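Local atomic coordinates of peptide methionine sulfoxide reductase MsrA (Corynebacterium diphtheriae, PDB entry 4D7L), a protein that reduces methionine S-sulfoxide in oxidised proteins back to methionine, and so probably serves as a repair enzyme, using thiol-disulfide exchange. Residues A[120-123]-A[124-127]; A[138-141]-A[142-145]. All blocks are in the same frame, centred on the assembly; numbering follows the deposited sequence.

Contact 1. Residues A[120-123]-A[124-127]; sequences VYDP and TQVT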
loop_
_atom_site.group_PDB
_atom_site.type_symbol
_atom_site.label_atom_id
_atom_site.label_comp_id
_atom_site.label_asym_id
_atom_site.label_seq_id
_atom_site.Cartn_x
_atom_site.Cartn_y
_atom_site.Cartn_z
ATOM N N VAL A 120 4.291 -9.974 2.059
ATOM C CA VAL A 120 5.363 -10.896 2.373
ATOM C C VAL A 120 5.288 -12.073 1.417
ATOM O O VAL A 120 4.250 -12.713 1.316
ATOM C CB VAL A 120 5.265 -11.394 3.806
ATOM C CG1 VAL A 120 6.424 -12.322 4.119
ATOM C CG2 VAL A 120 5.249 -10.195 4.770
ATOM N N TYR A 121 6.385 -12.385 0.731
ATOM C CA TYR A 121 6.293 -13.390 -0.329
ATOM C C TYR A 121 7.458 -14.366 -0.319
ATOM O O TYR A 121 8.527 -14.077 0.211
ATOM C CB TYR A 121 6.192 -12.706 -1.704
ATOM C CG TYR A 121 7.417 -11.885 -2.060
ATOM C CD1 TYR A 121 7.571 -10.588 -1.574
ATOM C CD2 TYR A 121 8.421 -12.408 -2.870
ATOM C CE1 TYR A 121 8.686 -9.831 -1.889
ATOM C CE2 TYR A 121 9.548 -11.659 -3.183
ATOM C CZ TYR A 121 9.670 -10.372 -2.695
ATOM O OH TYR A 121 10.791 -9.637 -2.998
ATOM N N ASP A 122 7.212 -15.532 -0.914
ATOM C CA ASP A 122 8.215 -16.561 -1.120
ATOM C C ASP A 122 8.876 -16.307 -2.470
ATOM O O ASP A 122 8.246 -16.510 -3.512
ATOM C CB ASP A 122 7.566 -17.955 -1.107
ATOM C CG ASP A 122 8.579 -19.094 -1.315
ATOM O OD1 ASP A 122 9.740 -18.842 -1.729
ATOM O OD2 ASP A 122 8.183 -20.257 -1.099
ATOM N N PRO A 123 10.147 -15.879 -2.459
ATOM C CA PRO A 123 10.812 -15.491 -3.709
ATOM C C PRO A 123 11.085 -16.672 -4.628
ATOM O O PRO A 123 11.442 -16.458 -5.781
ATOM C CB PRO A 123 12.123 -14.842 -3.228
ATOM C CG PRO A 123 12.364 -15.424 -1.907
ATOM C CD PRO A 123 11.013 -15.683 -1.287
ATOM N N THR A 124 10.896 -17.894 -4.152
ATOM C CA THR A 124 11.039 -19.037 -5.040
ATOM C C THR A 124 9.739 -19.281 -5.790
ATOM O O THR A 124 9.705 -20.084 -6.714
ATOM C CB THR A 124 11.427 -20.332 -4.294
ATOM O OG1 THR A 124 10.340 -20.740 -3.450
ATOM C CG2 THR A 124 12.690 -20.132 -3.447
ATOM N N GLN A 125 8.672 -18.583 -5.407
ATOM C CA GLN A 125 7.371 -18.778 -6.050
ATOM C C GLN A 125 6.899 -17.553 -6.841
ATOM O O GLN A 125 6.251 -17.683 -7.871
ATOM C CB GLN A 125 6.316 -19.125 -5.002
ATOM C CG GLN A 125 6.583 -20.405 -4.247
ATOM C CD GLN A 125 5.531 -20.652 -3.194
ATOM O OE1 GLN A 125 4.343 -20.741 -3.502
ATOM N NE2 GLN A 125 5.954 -20.728 -1.935
ATOM N N VAL A 126 7.229 -16.366 -6.354
ATOM C CA VAL A 126 6.898 -15.125 -7.049
ATOM C C VAL A 126 8.052 -14.162 -6.819
ATOM O O VAL A 126 8.623 -14.152 -5.734
ATOM C CB VAL A 126 5.545 -14.509 -6.543
ATOM C CG1 VAL A 126 5.633 -14.050 -5.065
ATOM C CG2 VAL A 126 5.134 -13.324 -7.409
ATOM N N THR A 127 8.427 -13.373 -7.826
ATOM C CA THR A 127 9.593 -12.511 -7.664
ATOM C C THR A 127 9.225 -11.061 -7.312
ATOM O O THR A 127 8.096 -10.616 -7.526
ATOM C CB THR A 127 10.472 -12.477 -8.925
ATOM O OG1 THR A 127 9.776 -11.800 -9.973
ATOM C CG2 THR A 127 10.837 -13.904 -9.383
#
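OD1 of D122 takes two hydrogen bonds from T124, one from the backbone N and one from the hydroxyl OG1. T124 N gives OD1 of D122 a bond of 2.8 Å (155° at the hydrogen), and T124 OG1 reaches the same OD1 at 2.6 Å. The two donors come in above the carboxylate plane on one face of it, which leaves OD1 doubly gripped and the rotation of the group restrained. Two torsions set this up: CG of D122 lies opposite its own backbone N (chi1 -180°), while the T124 hydroxyl sits between its N and carbonyl carbon. The backbone repeats the theme at D122 O. V126 N lies nearly in line with that carbonyl at 3.0 Å, whereas Q125 N binds the same oxygen at 2.8 Å from above the carbonyl plane. The Asx turn closed by T124 N on OD1 and the beta turn closed by Q125 N on D122 O together make an Asx motif, to which V126 N adds an i to i+4 turn. It swings the chain away from the end of strand 114-121. The Q125 amide crosses the carboxylate nearly at right angles, with NE2 modelled 2.4 Å from D122 OD2; this is too short to trust in detail, and the bond's true length is doubtful. P123 CA adds a CH...O contact to V126 O at 3.3 Å. On the strand side of the turn, CG1 of V126 packs against CB of Y121 at 3.7 Å, and V126 O lies 3.4 Å from CD2 of the Y121 ring. Y121 and V126 both rest on L131 of helix 128-137, whose N-cap is T127, its OG1 bonded to E130 N.

Contact 2. Residues A[138-141]-A[142-145]; sequences AHDP and TQGY. With PGE (triethylene glycol), chain J.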
loop_
_atom_site.group_PDB
_atom_site.type_symbol
_atom_site.label_atom_id
_atom_site.label_comp_id
_atom_site.label_asym_id
_atom_site.label_seq_id
_atom_site.Cartn_x
_atom_site.Cartn_y
_atom_site.Cartn_z
ATOM N N ALA A 138 -2.254 -2.839 -11.734
ATOM C CA ALA A 138 -3.480 -2.793 -10.937
ATOM C C ALA A 138 -3.992 -1.392 -10.604
ATOM O O ALA A 138 -5.018 -1.269 -9.942
ATOM C CB ALA A 138 -3.280 -3.561 -9.645
ATOM N N HIS A 139 -3.299 -0.336 -11.030
ATOM C CA HIS A 139 -3.792 1.002 -10.725
ATOM C C HIS A 139 -3.244 1.965 -11.765
ATOM O O HIS A 139 -2.474 1.563 -12.626
ATOM C CB HIS A 139 -3.397 1.426 -9.295
ATOM C CG HIS A 139 -1.965 1.826 -9.141
ATOM N ND1 HIS A 139 -0.920 1.003 -9.501
ATOM C CD2 HIS A 139 -1.399 2.958 -8.647
ATOM C CE1 HIS A 139 0.227 1.621 -9.259
ATOM N NE2 HIS A 139 -0.036 2.810 -8.750
ATOM N N ASP A 140 -3.644 3.227 -11.679
ATOM C CA ASP A 140 -3.107 4.267 -12.534
ATOM C C ASP A 140 -2.012 4.981 -11.757
ATOM O O ASP A 140 -2.303 5.696 -10.768
ATOM C CB ASP A 140 -4.213 5.239 -12.944
ATOM C CG ASP A 140 -3.723 6.333 -13.898
ATOM O OD1 ASP A 140 -2.511 6.570 -14.013
ATOM O OD2 ASP A 140 -4.577 6.939 -14.555
ATOM N N PRO A 141 -0.757 4.766 -12.160
ATOM C CA PRO A 141 0.351 5.316 -11.373
ATOM C C PRO A 141 0.722 6.744 -11.794
ATOM O O PRO A 141 1.860 7.145 -11.566
ATOM C CB PRO A 141 1.494 4.365 -11.685
ATOM C CG PRO A 141 1.234 4.026 -13.175
ATOM C CD PRO A 141 -0.272 3.935 -13.290
ATOM N N THR A 142 -0.198 7.480 -12.418
ATOM C CA THR A 142 0.121 8.817 -12.916
ATOM C C THR A 142 -0.733 9.909 -12.282
ATOM O O THR A 142 -0.672 11.071 -12.716
ATOM C CB THR A 142 -0.090 8.918 -14.454
ATOM O OG1 THR A 142 -1.504 8.847 -14.736
ATOM C CG2 THR A 142 0.672 7.793 -15.216
ATOM N N GLN A 143 -1.519 9.560 -11.267
ATOM C CA GLN A 143 -2.539 10.487 -10.780
ATOM C C GLN A 143 -2.145 11.360 -9.584
ATOM O O GLN A 143 -2.921 12.213 -9.173
ATOM C CB GLN A 143 -3.815 9.716 -10.427
ATOM C CG GLN A 143 -4.386 8.963 -11.633
ATOM C CD GLN A 143 -5.749 8.378 -11.339
ATOM O OE1 GLN A 143 -6.148 8.284 -10.188
ATOM N NE2 GLN A 143 -6.481 8.010 -12.381
ATOM N N GLY A 144 -0.946 11.184 -9.052
ATOM C CA GLY A 144 -0.497 12.059 -7.989
ATOM C C GLY A 144 -1.217 11.761 -6.684
ATOM O O GLY A 144 -1.193 10.630 -6.211
ATOM N N TYR A 145 -1.840 12.772 -6.078
ATOM C CA TYR A 145 -2.451 12.590 -4.744
ATOM C C TYR A 145 -3.919 12.181 -4.860
ATOM O O TYR A 145 -4.821 12.859 -4.355
ATOM C CB TYR A 145 -2.321 13.870 -3.923
ATOM C CG TYR A 145 -0.892 14.274 -3.648
ATOM C CD1 TYR A 145 0.098 13.317 -3.430
ATOM C CD2 TYR A 145 -0.522 15.615 -3.661
ATOM C CE1 TYR A 145 1.416 13.691 -3.178
ATOM C CE2 TYR A 145 0.802 16.002 -3.413
ATOM C CZ TYR A 145 1.756 15.040 -3.170
ATOM O OH TYR A 145 3.062 15.430 -2.939
HETATM C C1 PGE J . -0.105 1.307 -15.684
HETATM O O1 PGE J . -1.477 1.234 -15.326
HETATM C C2 PGE J . 0.305 -0.011 -16.307
HETATM O O2 PGE J . -0.405 -0.179 -17.517
HETATM O O HOH W 1 -1.071 7.457 -9.144
#
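A water, not a direct backbone bond, joins D140 O to Q143 N. It donates to D140 O at 2.7 Å and accepts from Q143 N at 3.0 Å, bridging two atoms that lie too far apart to bond each other and spanning the turn through P141 and T142. D140 O has a second donor in Q147 NE2. The D140 side chain ties the turn directly. Its carboxylate is swung away from the backbone N (chi1 -178°), so that OD1 faces T142: T142 N, on the anti side at 3.0 Å, closes an Asx turn, and T142 OG1 adds a bond to OD1 on the syn side at 2.6 Å. Neither donor lies fully in the carboxylate plane. The other oxygen, OD2, receives a weak bond of 3.1 Å from Q143 NE2, bent to 134°, with the amide turned 52° from the carboxylate. At the other end of that amide, Q143 OE1 accepts from G148 N. Beside H139 and P141, triethylene glycol, probably from the crystallisation liquor, donates through O1 to H139 O and lies against P141 CD. This loop leaves helix 128-137, to which H139 is tied back by ND1 on A135 O, leans P141 and T142 on L184 of helix 166-186, and leads into the short strand 146-147.

Helix 128-137 separates the two contacts, both of sequence DPTQ: the chain passes through contact 1 on leaving strand 114-121, runs along the helix, and enters contact 2 just beyond its far end. Their centres are 25 Å apart, and the nearest atoms, about 13 Å apart, do not touch. Contact 1 turns the chain from strand 114-121 into the helix, away from the annotated sites. Contact 2 begins the route through the small sheet 146-147/150-151 to strand 158-161, which runs parallel to 114-121 across strand 64-69, making a beta-alpha-beta crossover. Q143 lies about 11 Å, side chain to side chain, from the predicted active-site cysteine C72.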